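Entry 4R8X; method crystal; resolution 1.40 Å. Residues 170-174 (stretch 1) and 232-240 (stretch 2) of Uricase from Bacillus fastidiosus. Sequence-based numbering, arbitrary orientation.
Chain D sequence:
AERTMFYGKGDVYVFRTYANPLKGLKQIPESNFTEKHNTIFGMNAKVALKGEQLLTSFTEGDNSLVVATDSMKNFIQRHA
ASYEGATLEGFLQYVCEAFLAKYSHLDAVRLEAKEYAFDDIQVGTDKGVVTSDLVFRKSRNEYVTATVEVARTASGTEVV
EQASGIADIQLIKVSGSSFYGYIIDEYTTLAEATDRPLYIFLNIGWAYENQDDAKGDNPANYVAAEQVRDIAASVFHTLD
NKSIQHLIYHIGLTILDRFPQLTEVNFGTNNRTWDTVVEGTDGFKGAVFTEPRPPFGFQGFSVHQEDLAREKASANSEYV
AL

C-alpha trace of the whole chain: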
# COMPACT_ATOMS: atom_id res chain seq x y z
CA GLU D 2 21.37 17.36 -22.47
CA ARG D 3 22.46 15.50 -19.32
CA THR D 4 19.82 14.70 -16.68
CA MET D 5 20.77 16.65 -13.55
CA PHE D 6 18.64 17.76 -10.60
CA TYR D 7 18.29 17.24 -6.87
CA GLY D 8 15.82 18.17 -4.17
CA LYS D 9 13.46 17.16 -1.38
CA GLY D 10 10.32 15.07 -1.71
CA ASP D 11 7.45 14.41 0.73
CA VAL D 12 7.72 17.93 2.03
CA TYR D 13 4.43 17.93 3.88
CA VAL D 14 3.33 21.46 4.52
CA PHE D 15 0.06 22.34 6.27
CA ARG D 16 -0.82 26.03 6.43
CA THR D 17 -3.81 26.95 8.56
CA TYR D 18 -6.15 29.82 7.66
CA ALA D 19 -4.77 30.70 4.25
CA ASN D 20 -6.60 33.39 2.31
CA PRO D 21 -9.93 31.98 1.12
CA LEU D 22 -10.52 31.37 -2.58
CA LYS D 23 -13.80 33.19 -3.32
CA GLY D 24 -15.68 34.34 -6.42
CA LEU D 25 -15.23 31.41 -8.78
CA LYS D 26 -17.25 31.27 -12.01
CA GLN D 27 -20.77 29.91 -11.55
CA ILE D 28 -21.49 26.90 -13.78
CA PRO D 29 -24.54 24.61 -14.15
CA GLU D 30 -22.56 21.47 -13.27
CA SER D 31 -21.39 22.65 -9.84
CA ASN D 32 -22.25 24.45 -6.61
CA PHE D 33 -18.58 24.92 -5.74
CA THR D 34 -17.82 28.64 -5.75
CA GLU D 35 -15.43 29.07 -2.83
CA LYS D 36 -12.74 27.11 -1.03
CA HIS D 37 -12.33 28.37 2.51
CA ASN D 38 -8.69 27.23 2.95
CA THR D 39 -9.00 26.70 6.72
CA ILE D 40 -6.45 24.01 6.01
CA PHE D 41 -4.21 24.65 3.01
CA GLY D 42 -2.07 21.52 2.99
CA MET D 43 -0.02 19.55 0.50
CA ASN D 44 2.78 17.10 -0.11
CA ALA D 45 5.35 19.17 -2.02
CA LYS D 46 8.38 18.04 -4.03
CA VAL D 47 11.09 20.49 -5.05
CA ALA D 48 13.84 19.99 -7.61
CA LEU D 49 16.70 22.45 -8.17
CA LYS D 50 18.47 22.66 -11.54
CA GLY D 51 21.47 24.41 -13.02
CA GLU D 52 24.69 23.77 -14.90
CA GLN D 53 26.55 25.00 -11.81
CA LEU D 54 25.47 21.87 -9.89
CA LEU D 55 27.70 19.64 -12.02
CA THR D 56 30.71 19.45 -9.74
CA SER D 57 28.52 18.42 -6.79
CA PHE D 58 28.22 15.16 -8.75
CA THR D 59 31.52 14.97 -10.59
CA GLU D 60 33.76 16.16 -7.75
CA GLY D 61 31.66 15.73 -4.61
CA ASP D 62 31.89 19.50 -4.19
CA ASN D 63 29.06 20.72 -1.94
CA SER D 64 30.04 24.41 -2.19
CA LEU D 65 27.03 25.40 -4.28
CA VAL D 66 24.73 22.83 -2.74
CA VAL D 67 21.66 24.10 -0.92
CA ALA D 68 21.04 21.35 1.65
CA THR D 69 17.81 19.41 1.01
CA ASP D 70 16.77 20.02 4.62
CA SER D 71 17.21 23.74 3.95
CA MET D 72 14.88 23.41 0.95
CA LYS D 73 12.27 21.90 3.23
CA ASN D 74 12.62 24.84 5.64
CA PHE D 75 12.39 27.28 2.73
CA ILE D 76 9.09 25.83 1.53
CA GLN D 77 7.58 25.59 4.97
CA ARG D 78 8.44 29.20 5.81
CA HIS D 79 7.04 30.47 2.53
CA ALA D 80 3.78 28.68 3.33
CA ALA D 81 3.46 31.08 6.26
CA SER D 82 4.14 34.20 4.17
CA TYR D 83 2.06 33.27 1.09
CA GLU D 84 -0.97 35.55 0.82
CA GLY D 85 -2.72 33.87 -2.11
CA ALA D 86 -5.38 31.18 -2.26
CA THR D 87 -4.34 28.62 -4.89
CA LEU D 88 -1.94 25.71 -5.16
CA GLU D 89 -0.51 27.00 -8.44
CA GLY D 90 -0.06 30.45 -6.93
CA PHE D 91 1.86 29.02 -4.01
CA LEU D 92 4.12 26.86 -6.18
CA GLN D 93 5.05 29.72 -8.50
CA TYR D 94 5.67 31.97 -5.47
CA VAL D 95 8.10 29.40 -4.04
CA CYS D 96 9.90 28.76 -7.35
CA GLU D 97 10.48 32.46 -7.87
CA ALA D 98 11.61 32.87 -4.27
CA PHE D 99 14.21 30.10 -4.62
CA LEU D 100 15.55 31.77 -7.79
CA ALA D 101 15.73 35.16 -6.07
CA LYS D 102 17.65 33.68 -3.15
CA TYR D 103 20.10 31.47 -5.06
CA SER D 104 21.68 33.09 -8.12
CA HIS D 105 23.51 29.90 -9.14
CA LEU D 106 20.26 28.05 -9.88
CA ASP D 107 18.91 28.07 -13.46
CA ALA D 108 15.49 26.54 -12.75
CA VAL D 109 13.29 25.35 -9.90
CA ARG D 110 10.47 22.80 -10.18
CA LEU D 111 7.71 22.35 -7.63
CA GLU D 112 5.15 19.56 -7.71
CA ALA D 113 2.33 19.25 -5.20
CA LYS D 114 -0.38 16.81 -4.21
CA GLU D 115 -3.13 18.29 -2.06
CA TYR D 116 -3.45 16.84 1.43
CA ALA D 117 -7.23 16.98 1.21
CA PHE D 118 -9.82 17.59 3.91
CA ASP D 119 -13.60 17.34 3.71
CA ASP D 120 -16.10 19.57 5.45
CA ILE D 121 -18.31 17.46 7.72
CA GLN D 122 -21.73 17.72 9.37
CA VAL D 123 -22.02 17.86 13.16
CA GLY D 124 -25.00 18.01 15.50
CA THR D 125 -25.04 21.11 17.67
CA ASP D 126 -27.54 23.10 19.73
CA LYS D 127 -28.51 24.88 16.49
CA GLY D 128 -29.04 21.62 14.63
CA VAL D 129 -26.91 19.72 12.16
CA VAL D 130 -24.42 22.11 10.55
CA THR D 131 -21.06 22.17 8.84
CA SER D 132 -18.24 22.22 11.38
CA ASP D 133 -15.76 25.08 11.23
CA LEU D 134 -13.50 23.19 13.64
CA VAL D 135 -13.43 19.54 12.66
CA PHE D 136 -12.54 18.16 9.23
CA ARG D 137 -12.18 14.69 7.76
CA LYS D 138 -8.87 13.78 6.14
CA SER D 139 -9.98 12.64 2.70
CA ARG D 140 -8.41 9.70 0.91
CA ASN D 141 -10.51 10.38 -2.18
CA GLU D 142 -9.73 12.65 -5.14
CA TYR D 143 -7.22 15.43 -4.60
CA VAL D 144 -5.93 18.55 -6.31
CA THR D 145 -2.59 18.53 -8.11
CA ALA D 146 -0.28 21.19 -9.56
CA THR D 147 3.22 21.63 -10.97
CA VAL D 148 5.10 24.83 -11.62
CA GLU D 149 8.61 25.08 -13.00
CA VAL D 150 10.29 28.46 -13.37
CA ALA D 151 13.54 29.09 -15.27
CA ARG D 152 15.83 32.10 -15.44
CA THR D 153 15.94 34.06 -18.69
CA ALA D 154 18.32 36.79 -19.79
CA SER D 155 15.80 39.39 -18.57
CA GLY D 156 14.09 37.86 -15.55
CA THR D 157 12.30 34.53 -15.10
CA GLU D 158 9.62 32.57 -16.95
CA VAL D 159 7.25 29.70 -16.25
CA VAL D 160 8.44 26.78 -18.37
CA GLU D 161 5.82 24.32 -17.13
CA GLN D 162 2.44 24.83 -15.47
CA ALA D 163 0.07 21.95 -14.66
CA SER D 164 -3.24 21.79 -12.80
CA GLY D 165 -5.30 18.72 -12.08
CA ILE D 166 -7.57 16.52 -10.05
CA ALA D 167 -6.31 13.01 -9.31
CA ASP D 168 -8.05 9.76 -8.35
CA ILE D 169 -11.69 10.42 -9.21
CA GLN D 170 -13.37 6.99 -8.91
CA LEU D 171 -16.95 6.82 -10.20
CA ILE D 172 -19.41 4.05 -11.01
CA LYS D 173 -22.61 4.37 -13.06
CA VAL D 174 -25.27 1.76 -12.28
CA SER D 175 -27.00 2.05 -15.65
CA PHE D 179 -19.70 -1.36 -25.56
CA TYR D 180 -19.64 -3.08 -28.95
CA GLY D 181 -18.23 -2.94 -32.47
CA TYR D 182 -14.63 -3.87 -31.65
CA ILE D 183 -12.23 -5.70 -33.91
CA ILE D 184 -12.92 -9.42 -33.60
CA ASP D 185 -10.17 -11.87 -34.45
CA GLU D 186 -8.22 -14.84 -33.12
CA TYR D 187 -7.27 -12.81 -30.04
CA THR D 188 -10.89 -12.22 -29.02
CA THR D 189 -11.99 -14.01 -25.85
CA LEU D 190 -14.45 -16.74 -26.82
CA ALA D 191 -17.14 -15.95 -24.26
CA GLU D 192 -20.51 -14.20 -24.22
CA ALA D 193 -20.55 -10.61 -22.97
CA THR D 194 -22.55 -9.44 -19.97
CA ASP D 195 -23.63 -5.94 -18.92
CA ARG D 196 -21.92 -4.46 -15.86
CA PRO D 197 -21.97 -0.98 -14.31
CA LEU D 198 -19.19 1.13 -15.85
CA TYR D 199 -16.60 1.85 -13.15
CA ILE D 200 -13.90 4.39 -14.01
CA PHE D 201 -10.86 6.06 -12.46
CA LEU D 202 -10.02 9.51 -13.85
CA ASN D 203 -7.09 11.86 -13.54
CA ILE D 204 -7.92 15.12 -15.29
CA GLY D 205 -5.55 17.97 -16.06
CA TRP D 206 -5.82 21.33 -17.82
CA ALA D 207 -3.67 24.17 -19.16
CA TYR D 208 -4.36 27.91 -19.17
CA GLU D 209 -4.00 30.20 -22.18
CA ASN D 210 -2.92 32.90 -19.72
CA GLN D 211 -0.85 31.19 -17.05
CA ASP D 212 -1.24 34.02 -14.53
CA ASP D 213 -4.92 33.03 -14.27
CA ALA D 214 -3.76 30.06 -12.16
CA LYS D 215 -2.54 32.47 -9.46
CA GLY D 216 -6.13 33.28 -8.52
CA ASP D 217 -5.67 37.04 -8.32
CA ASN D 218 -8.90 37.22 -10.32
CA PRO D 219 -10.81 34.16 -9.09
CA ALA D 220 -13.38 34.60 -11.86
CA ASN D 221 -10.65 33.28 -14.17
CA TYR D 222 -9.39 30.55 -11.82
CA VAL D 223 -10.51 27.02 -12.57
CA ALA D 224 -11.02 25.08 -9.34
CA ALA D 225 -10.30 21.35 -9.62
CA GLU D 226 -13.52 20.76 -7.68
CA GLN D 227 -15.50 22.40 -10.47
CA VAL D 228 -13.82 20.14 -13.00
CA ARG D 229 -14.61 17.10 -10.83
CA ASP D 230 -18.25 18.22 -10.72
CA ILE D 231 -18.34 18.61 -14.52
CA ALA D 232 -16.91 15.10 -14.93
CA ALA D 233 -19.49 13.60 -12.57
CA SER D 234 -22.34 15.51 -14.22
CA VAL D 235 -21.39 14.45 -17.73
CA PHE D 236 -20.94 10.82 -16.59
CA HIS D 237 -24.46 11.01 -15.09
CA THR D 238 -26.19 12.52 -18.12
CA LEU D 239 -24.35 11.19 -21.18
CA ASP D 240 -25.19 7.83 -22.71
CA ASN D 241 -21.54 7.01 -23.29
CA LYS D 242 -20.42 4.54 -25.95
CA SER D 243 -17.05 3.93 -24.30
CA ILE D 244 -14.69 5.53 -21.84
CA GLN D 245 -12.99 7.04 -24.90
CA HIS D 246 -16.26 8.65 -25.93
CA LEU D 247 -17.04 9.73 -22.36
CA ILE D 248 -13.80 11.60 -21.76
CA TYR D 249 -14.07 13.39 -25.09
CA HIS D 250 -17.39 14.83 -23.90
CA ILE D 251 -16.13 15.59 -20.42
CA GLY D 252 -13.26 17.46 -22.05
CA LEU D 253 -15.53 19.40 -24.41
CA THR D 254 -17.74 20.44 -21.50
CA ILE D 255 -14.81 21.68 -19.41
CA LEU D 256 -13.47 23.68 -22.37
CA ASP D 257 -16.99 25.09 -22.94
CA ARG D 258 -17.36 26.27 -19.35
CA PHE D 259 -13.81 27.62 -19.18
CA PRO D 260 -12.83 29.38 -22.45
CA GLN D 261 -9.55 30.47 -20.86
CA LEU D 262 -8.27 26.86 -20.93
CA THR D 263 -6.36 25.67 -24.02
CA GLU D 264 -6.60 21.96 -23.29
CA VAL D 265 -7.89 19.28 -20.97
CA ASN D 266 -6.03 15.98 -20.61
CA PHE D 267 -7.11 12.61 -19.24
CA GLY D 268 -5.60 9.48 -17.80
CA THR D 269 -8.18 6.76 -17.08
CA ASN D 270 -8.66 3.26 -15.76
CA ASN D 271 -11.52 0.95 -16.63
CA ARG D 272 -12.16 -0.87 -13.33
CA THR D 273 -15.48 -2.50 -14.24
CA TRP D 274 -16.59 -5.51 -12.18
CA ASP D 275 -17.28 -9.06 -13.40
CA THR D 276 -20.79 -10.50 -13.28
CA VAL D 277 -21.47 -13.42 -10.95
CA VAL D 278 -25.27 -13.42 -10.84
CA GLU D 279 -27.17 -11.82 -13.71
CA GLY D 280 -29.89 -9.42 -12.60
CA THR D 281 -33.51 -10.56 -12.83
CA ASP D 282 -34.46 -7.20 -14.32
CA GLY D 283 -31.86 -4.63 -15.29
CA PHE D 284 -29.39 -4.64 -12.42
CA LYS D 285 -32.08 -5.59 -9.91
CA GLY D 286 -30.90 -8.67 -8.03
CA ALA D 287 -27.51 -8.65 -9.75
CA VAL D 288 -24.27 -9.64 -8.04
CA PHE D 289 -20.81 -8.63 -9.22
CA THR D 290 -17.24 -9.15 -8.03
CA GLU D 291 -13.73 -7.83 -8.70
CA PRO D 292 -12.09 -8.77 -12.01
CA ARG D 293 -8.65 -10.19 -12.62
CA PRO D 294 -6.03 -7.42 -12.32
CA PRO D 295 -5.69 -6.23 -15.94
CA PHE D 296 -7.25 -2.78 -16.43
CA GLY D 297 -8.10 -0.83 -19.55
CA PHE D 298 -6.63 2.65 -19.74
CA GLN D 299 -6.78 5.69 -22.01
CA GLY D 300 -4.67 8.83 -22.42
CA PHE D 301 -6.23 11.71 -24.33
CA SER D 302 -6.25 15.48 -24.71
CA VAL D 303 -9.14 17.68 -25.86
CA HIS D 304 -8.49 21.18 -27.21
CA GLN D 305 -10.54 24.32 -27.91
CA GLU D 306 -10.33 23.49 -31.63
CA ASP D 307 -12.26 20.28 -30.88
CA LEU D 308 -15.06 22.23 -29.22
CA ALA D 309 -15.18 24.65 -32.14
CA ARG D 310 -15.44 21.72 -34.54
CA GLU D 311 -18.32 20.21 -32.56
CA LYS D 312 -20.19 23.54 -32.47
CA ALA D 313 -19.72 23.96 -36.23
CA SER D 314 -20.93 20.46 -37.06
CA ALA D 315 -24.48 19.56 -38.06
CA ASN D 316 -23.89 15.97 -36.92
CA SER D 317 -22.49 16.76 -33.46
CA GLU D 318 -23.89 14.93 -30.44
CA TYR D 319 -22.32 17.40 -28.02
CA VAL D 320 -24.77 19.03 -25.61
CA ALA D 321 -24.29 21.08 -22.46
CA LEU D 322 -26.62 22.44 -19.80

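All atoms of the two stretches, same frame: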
# COMPACT_ATOMS: atom_id res chain seq x y z
N GLN D 170 -12.94 8.37 -8.67
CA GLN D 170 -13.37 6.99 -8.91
C GLN D 170 -14.89 6.96 -8.89
O GLN D 170 -15.50 7.14 -7.84
CB GLN D 170 -12.78 6.02 -7.88
CG GLN D 170 -11.26 6.07 -7.79
CD GLN D 170 -10.69 5.08 -6.80
OE1 GLN D 170 -11.42 4.35 -6.13
NE2 GLN D 170 -9.37 5.06 -6.68
N LEU D 171 -15.50 6.74 -10.05
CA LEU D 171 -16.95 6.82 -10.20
C LEU D 171 -17.51 5.58 -10.87
O LEU D 171 -16.93 5.05 -11.82
CB LEU D 171 -17.34 8.05 -11.02
CG LEU D 171 -16.95 9.41 -10.45
CD1 LEU D 171 -17.18 10.48 -11.52
CD2 LEU D 171 -17.76 9.71 -9.20
N ILE D 172 -18.66 5.14 -10.38
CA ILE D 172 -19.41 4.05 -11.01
C ILE D 172 -20.77 4.57 -11.47
O ILE D 172 -21.35 5.44 -10.83
CB ILE D 172 -19.56 2.85 -10.03
CG1 ILE D 172 -19.97 1.57 -10.76
CG2 ILE D 172 -20.53 3.18 -8.89
CD1 ILE D 172 -19.85 0.34 -9.89
N LYS D 173 -21.26 4.06 -12.60
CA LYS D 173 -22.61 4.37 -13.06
C LYS D 173 -23.42 3.08 -13.15
O LYS D 173 -23.07 2.18 -13.91
CB LYS D 173 -22.59 5.07 -14.43
CG LYS D 173 -23.95 5.56 -14.91
CD LYS D 173 -23.85 6.35 -16.20
CE LYS D 173 -25.19 6.92 -16.62
NZ LYS D 173 -25.07 7.73 -17.87
N VAL D 174 -24.49 3.00 -12.37
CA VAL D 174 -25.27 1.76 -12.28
C VAL D 174 -26.38 1.66 -13.34
O VAL D 174 -27.44 1.08 -13.11
CB VAL D 174 -25.86 1.57 -10.87
CG1 VAL D 174 -24.73 1.47 -9.87
CG2 VAL D 174 -26.80 2.71 -10.51
N ALA D 232 -17.11 16.52 -14.62
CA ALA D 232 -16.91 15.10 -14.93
C ALA D 232 -18.05 14.22 -14.42
O ALA D 232 -18.58 13.38 -15.15
CB ALA D 232 -15.58 14.61 -14.37
N ALA D 233 -18.43 14.41 -13.16
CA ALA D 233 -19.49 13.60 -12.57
C ALA D 233 -20.82 13.85 -13.27
O ALA D 233 -21.57 12.92 -13.53
CB ALA D 233 -19.60 13.90 -11.09
N SER D 234 -21.08 15.11 -13.59
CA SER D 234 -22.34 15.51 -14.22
C SER D 234 -22.48 14.95 -15.62
O SER D 234 -23.54 14.46 -16.01
CB SER D 234 -22.48 17.04 -14.24
OG SER D 234 -22.53 17.56 -12.92
N VAL D 235 -21.39 15.00 -16.38
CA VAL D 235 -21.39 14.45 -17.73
C VAL D 235 -21.53 12.93 -17.69
O VAL D 235 -22.31 12.36 -18.45
CB VAL D 235 -20.13 14.88 -18.50
CG1 VAL D 235 -20.05 14.16 -19.87
CG2 VAL D 235 -20.13 16.40 -18.69
N PHE D 236 -20.82 12.27 -16.77
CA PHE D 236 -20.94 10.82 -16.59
C PHE D 236 -22.41 10.44 -16.30
O PHE D 236 -22.95 9.49 -16.87
CB PHE D 236 -20.02 10.37 -15.45
CG PHE D 236 -19.77 8.88 -15.38
CD1 PHE D 236 -19.89 8.07 -16.51
CD2 PHE D 236 -19.40 8.29 -14.18
CE1 PHE D 236 -19.65 6.69 -16.43
CE2 PHE D 236 -19.16 6.92 -14.09
CZ PHE D 236 -19.28 6.12 -15.22
N HIS D 237 -23.06 11.23 -15.45
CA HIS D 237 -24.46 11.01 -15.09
C HIS D 237 -25.42 11.13 -16.27
O HIS D 237 -26.29 10.29 -16.45
CB HIS D 237 -24.85 11.98 -13.96
CG HIS D 237 -26.32 12.04 -13.67
ND1 HIS D 237 -26.92 11.32 -12.66
CD2 HIS D 237 -27.31 12.79 -14.23
CE1 HIS D 237 -28.21 11.60 -12.62
NE2 HIS D 237 -28.47 12.50 -13.56
N THR D 238 -25.23 12.17 -17.08
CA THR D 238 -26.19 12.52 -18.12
C THR D 238 -25.96 11.82 -19.46
O THR D 238 -26.91 11.36 -20.11
CB THR D 238 -26.21 14.05 -18.32
OG1 THR D 238 -26.70 14.68 -17.13
CG2 THR D 238 -27.10 14.44 -19.50
N LEU D 239 -24.70 11.73 -19.87
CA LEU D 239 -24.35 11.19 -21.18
C LEU D 239 -24.59 9.69 -21.27
O LEU D 239 -24.26 8.94 -20.35
CB LEU D 239 -22.89 11.50 -21.49
CG LEU D 239 -22.31 11.05 -22.84
CD1 LEU D 239 -22.84 11.90 -23.98
CD2 LEU D 239 -20.79 11.08 -22.80
N ASP D 240 -25.17 9.25 -22.38
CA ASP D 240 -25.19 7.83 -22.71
C ASP D 240 -23.89 7.54 -23.44
O ASP D 240 -23.81 7.66 -24.66
CB ASP D 240 -26.40 7.49 -23.58
CG ASP D 240 -27.72 7.81 -22.89
OD1 ASP D 240 -27.88 7.42 -21.71
OD2 ASP D 240 -28.58 8.47 -23.51
O HOH W 1 -27.38 8.40 -19.12

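Residues 170-173 form the end of a β-strand and residues 232-238 the end of an α-helix, and the two run nearly parallel: their N-to-C directions differ by 17°, and their axes approach to 9.3 Å. The register follows from the CA positions, with Leu171 CA 7.6 Å from Ala233 CA and Lys173 CA 7.2 Å from His237 CA, so two residues along the strand match four along the helix. Backbone hydrogen bonds from Phe236 N to Ala232 O (3.0 Å), His237 N to Ala233 O (3.0 Å) and Leu239 N to Val235 O (2.9 Å) carry the i to i-4 pattern to the helix terminus. Leu239, with phi/psi of -71/136°, is the first residue to leave helical geometry.

Strand alternation decides which side chains meet the helix. The CA-to-CB bonds of Leu171 and Lys173 point toward it, whereas that of Ile172 points away. From the helix, Phe236 answers with a t rotamer (chi1 -165°) that lays its ring against the strand. Leu171 CB lies 3.7 Å from Phe236 CE2, and Leu171 O, also 3.7 Å from Phe236 CE2, sits at the ring edge near its plane. Further toward the start of the helix segment, Leu171 CD1 reaches Ala233 CA at 4.0 Å and Ala233 CB at 4.2 Å; the small alanine side chain leaves the helix backbone accessible to the leucine methyl.

Lys173 combines apolar and polar contacts. Its CB stands over one face of the Phe236 ring, 4.0 Å from the centroid and 28° off the ring normal, a CH-pi arrangement. All four chi angles are t, so the extended chain carries the ammonium group to the helix end, where carbonyls lack the amide partners that a further turn would supply. Lys173 NZ donates hydrogen bonds to Phe236 O (2.9 Å) and His237 O (3.2 Å). Leu239 O is also 2.9 Å from Lys173 NZ, but the angle is too poor for a hydrogen bond. Water 1 accepts a hydrogen bond from Lys173 NZ at 2.7 Å and lies 2.8 Å from Asp240 OD1, linking the buried lysine to the exposed acidic residue.

The contact buries 331 Å², both sides summed. Lys173 (104 Å²) and Phe236 (95 Å²) contribute most, followed by Leu171 (66 Å²). All three are buried in the assembly: the leucine and phenylalanine supply apolar packing, while the lysine's long aliphatic chain covers the aromatic face and its charged end finds carbonyl oxygens and water.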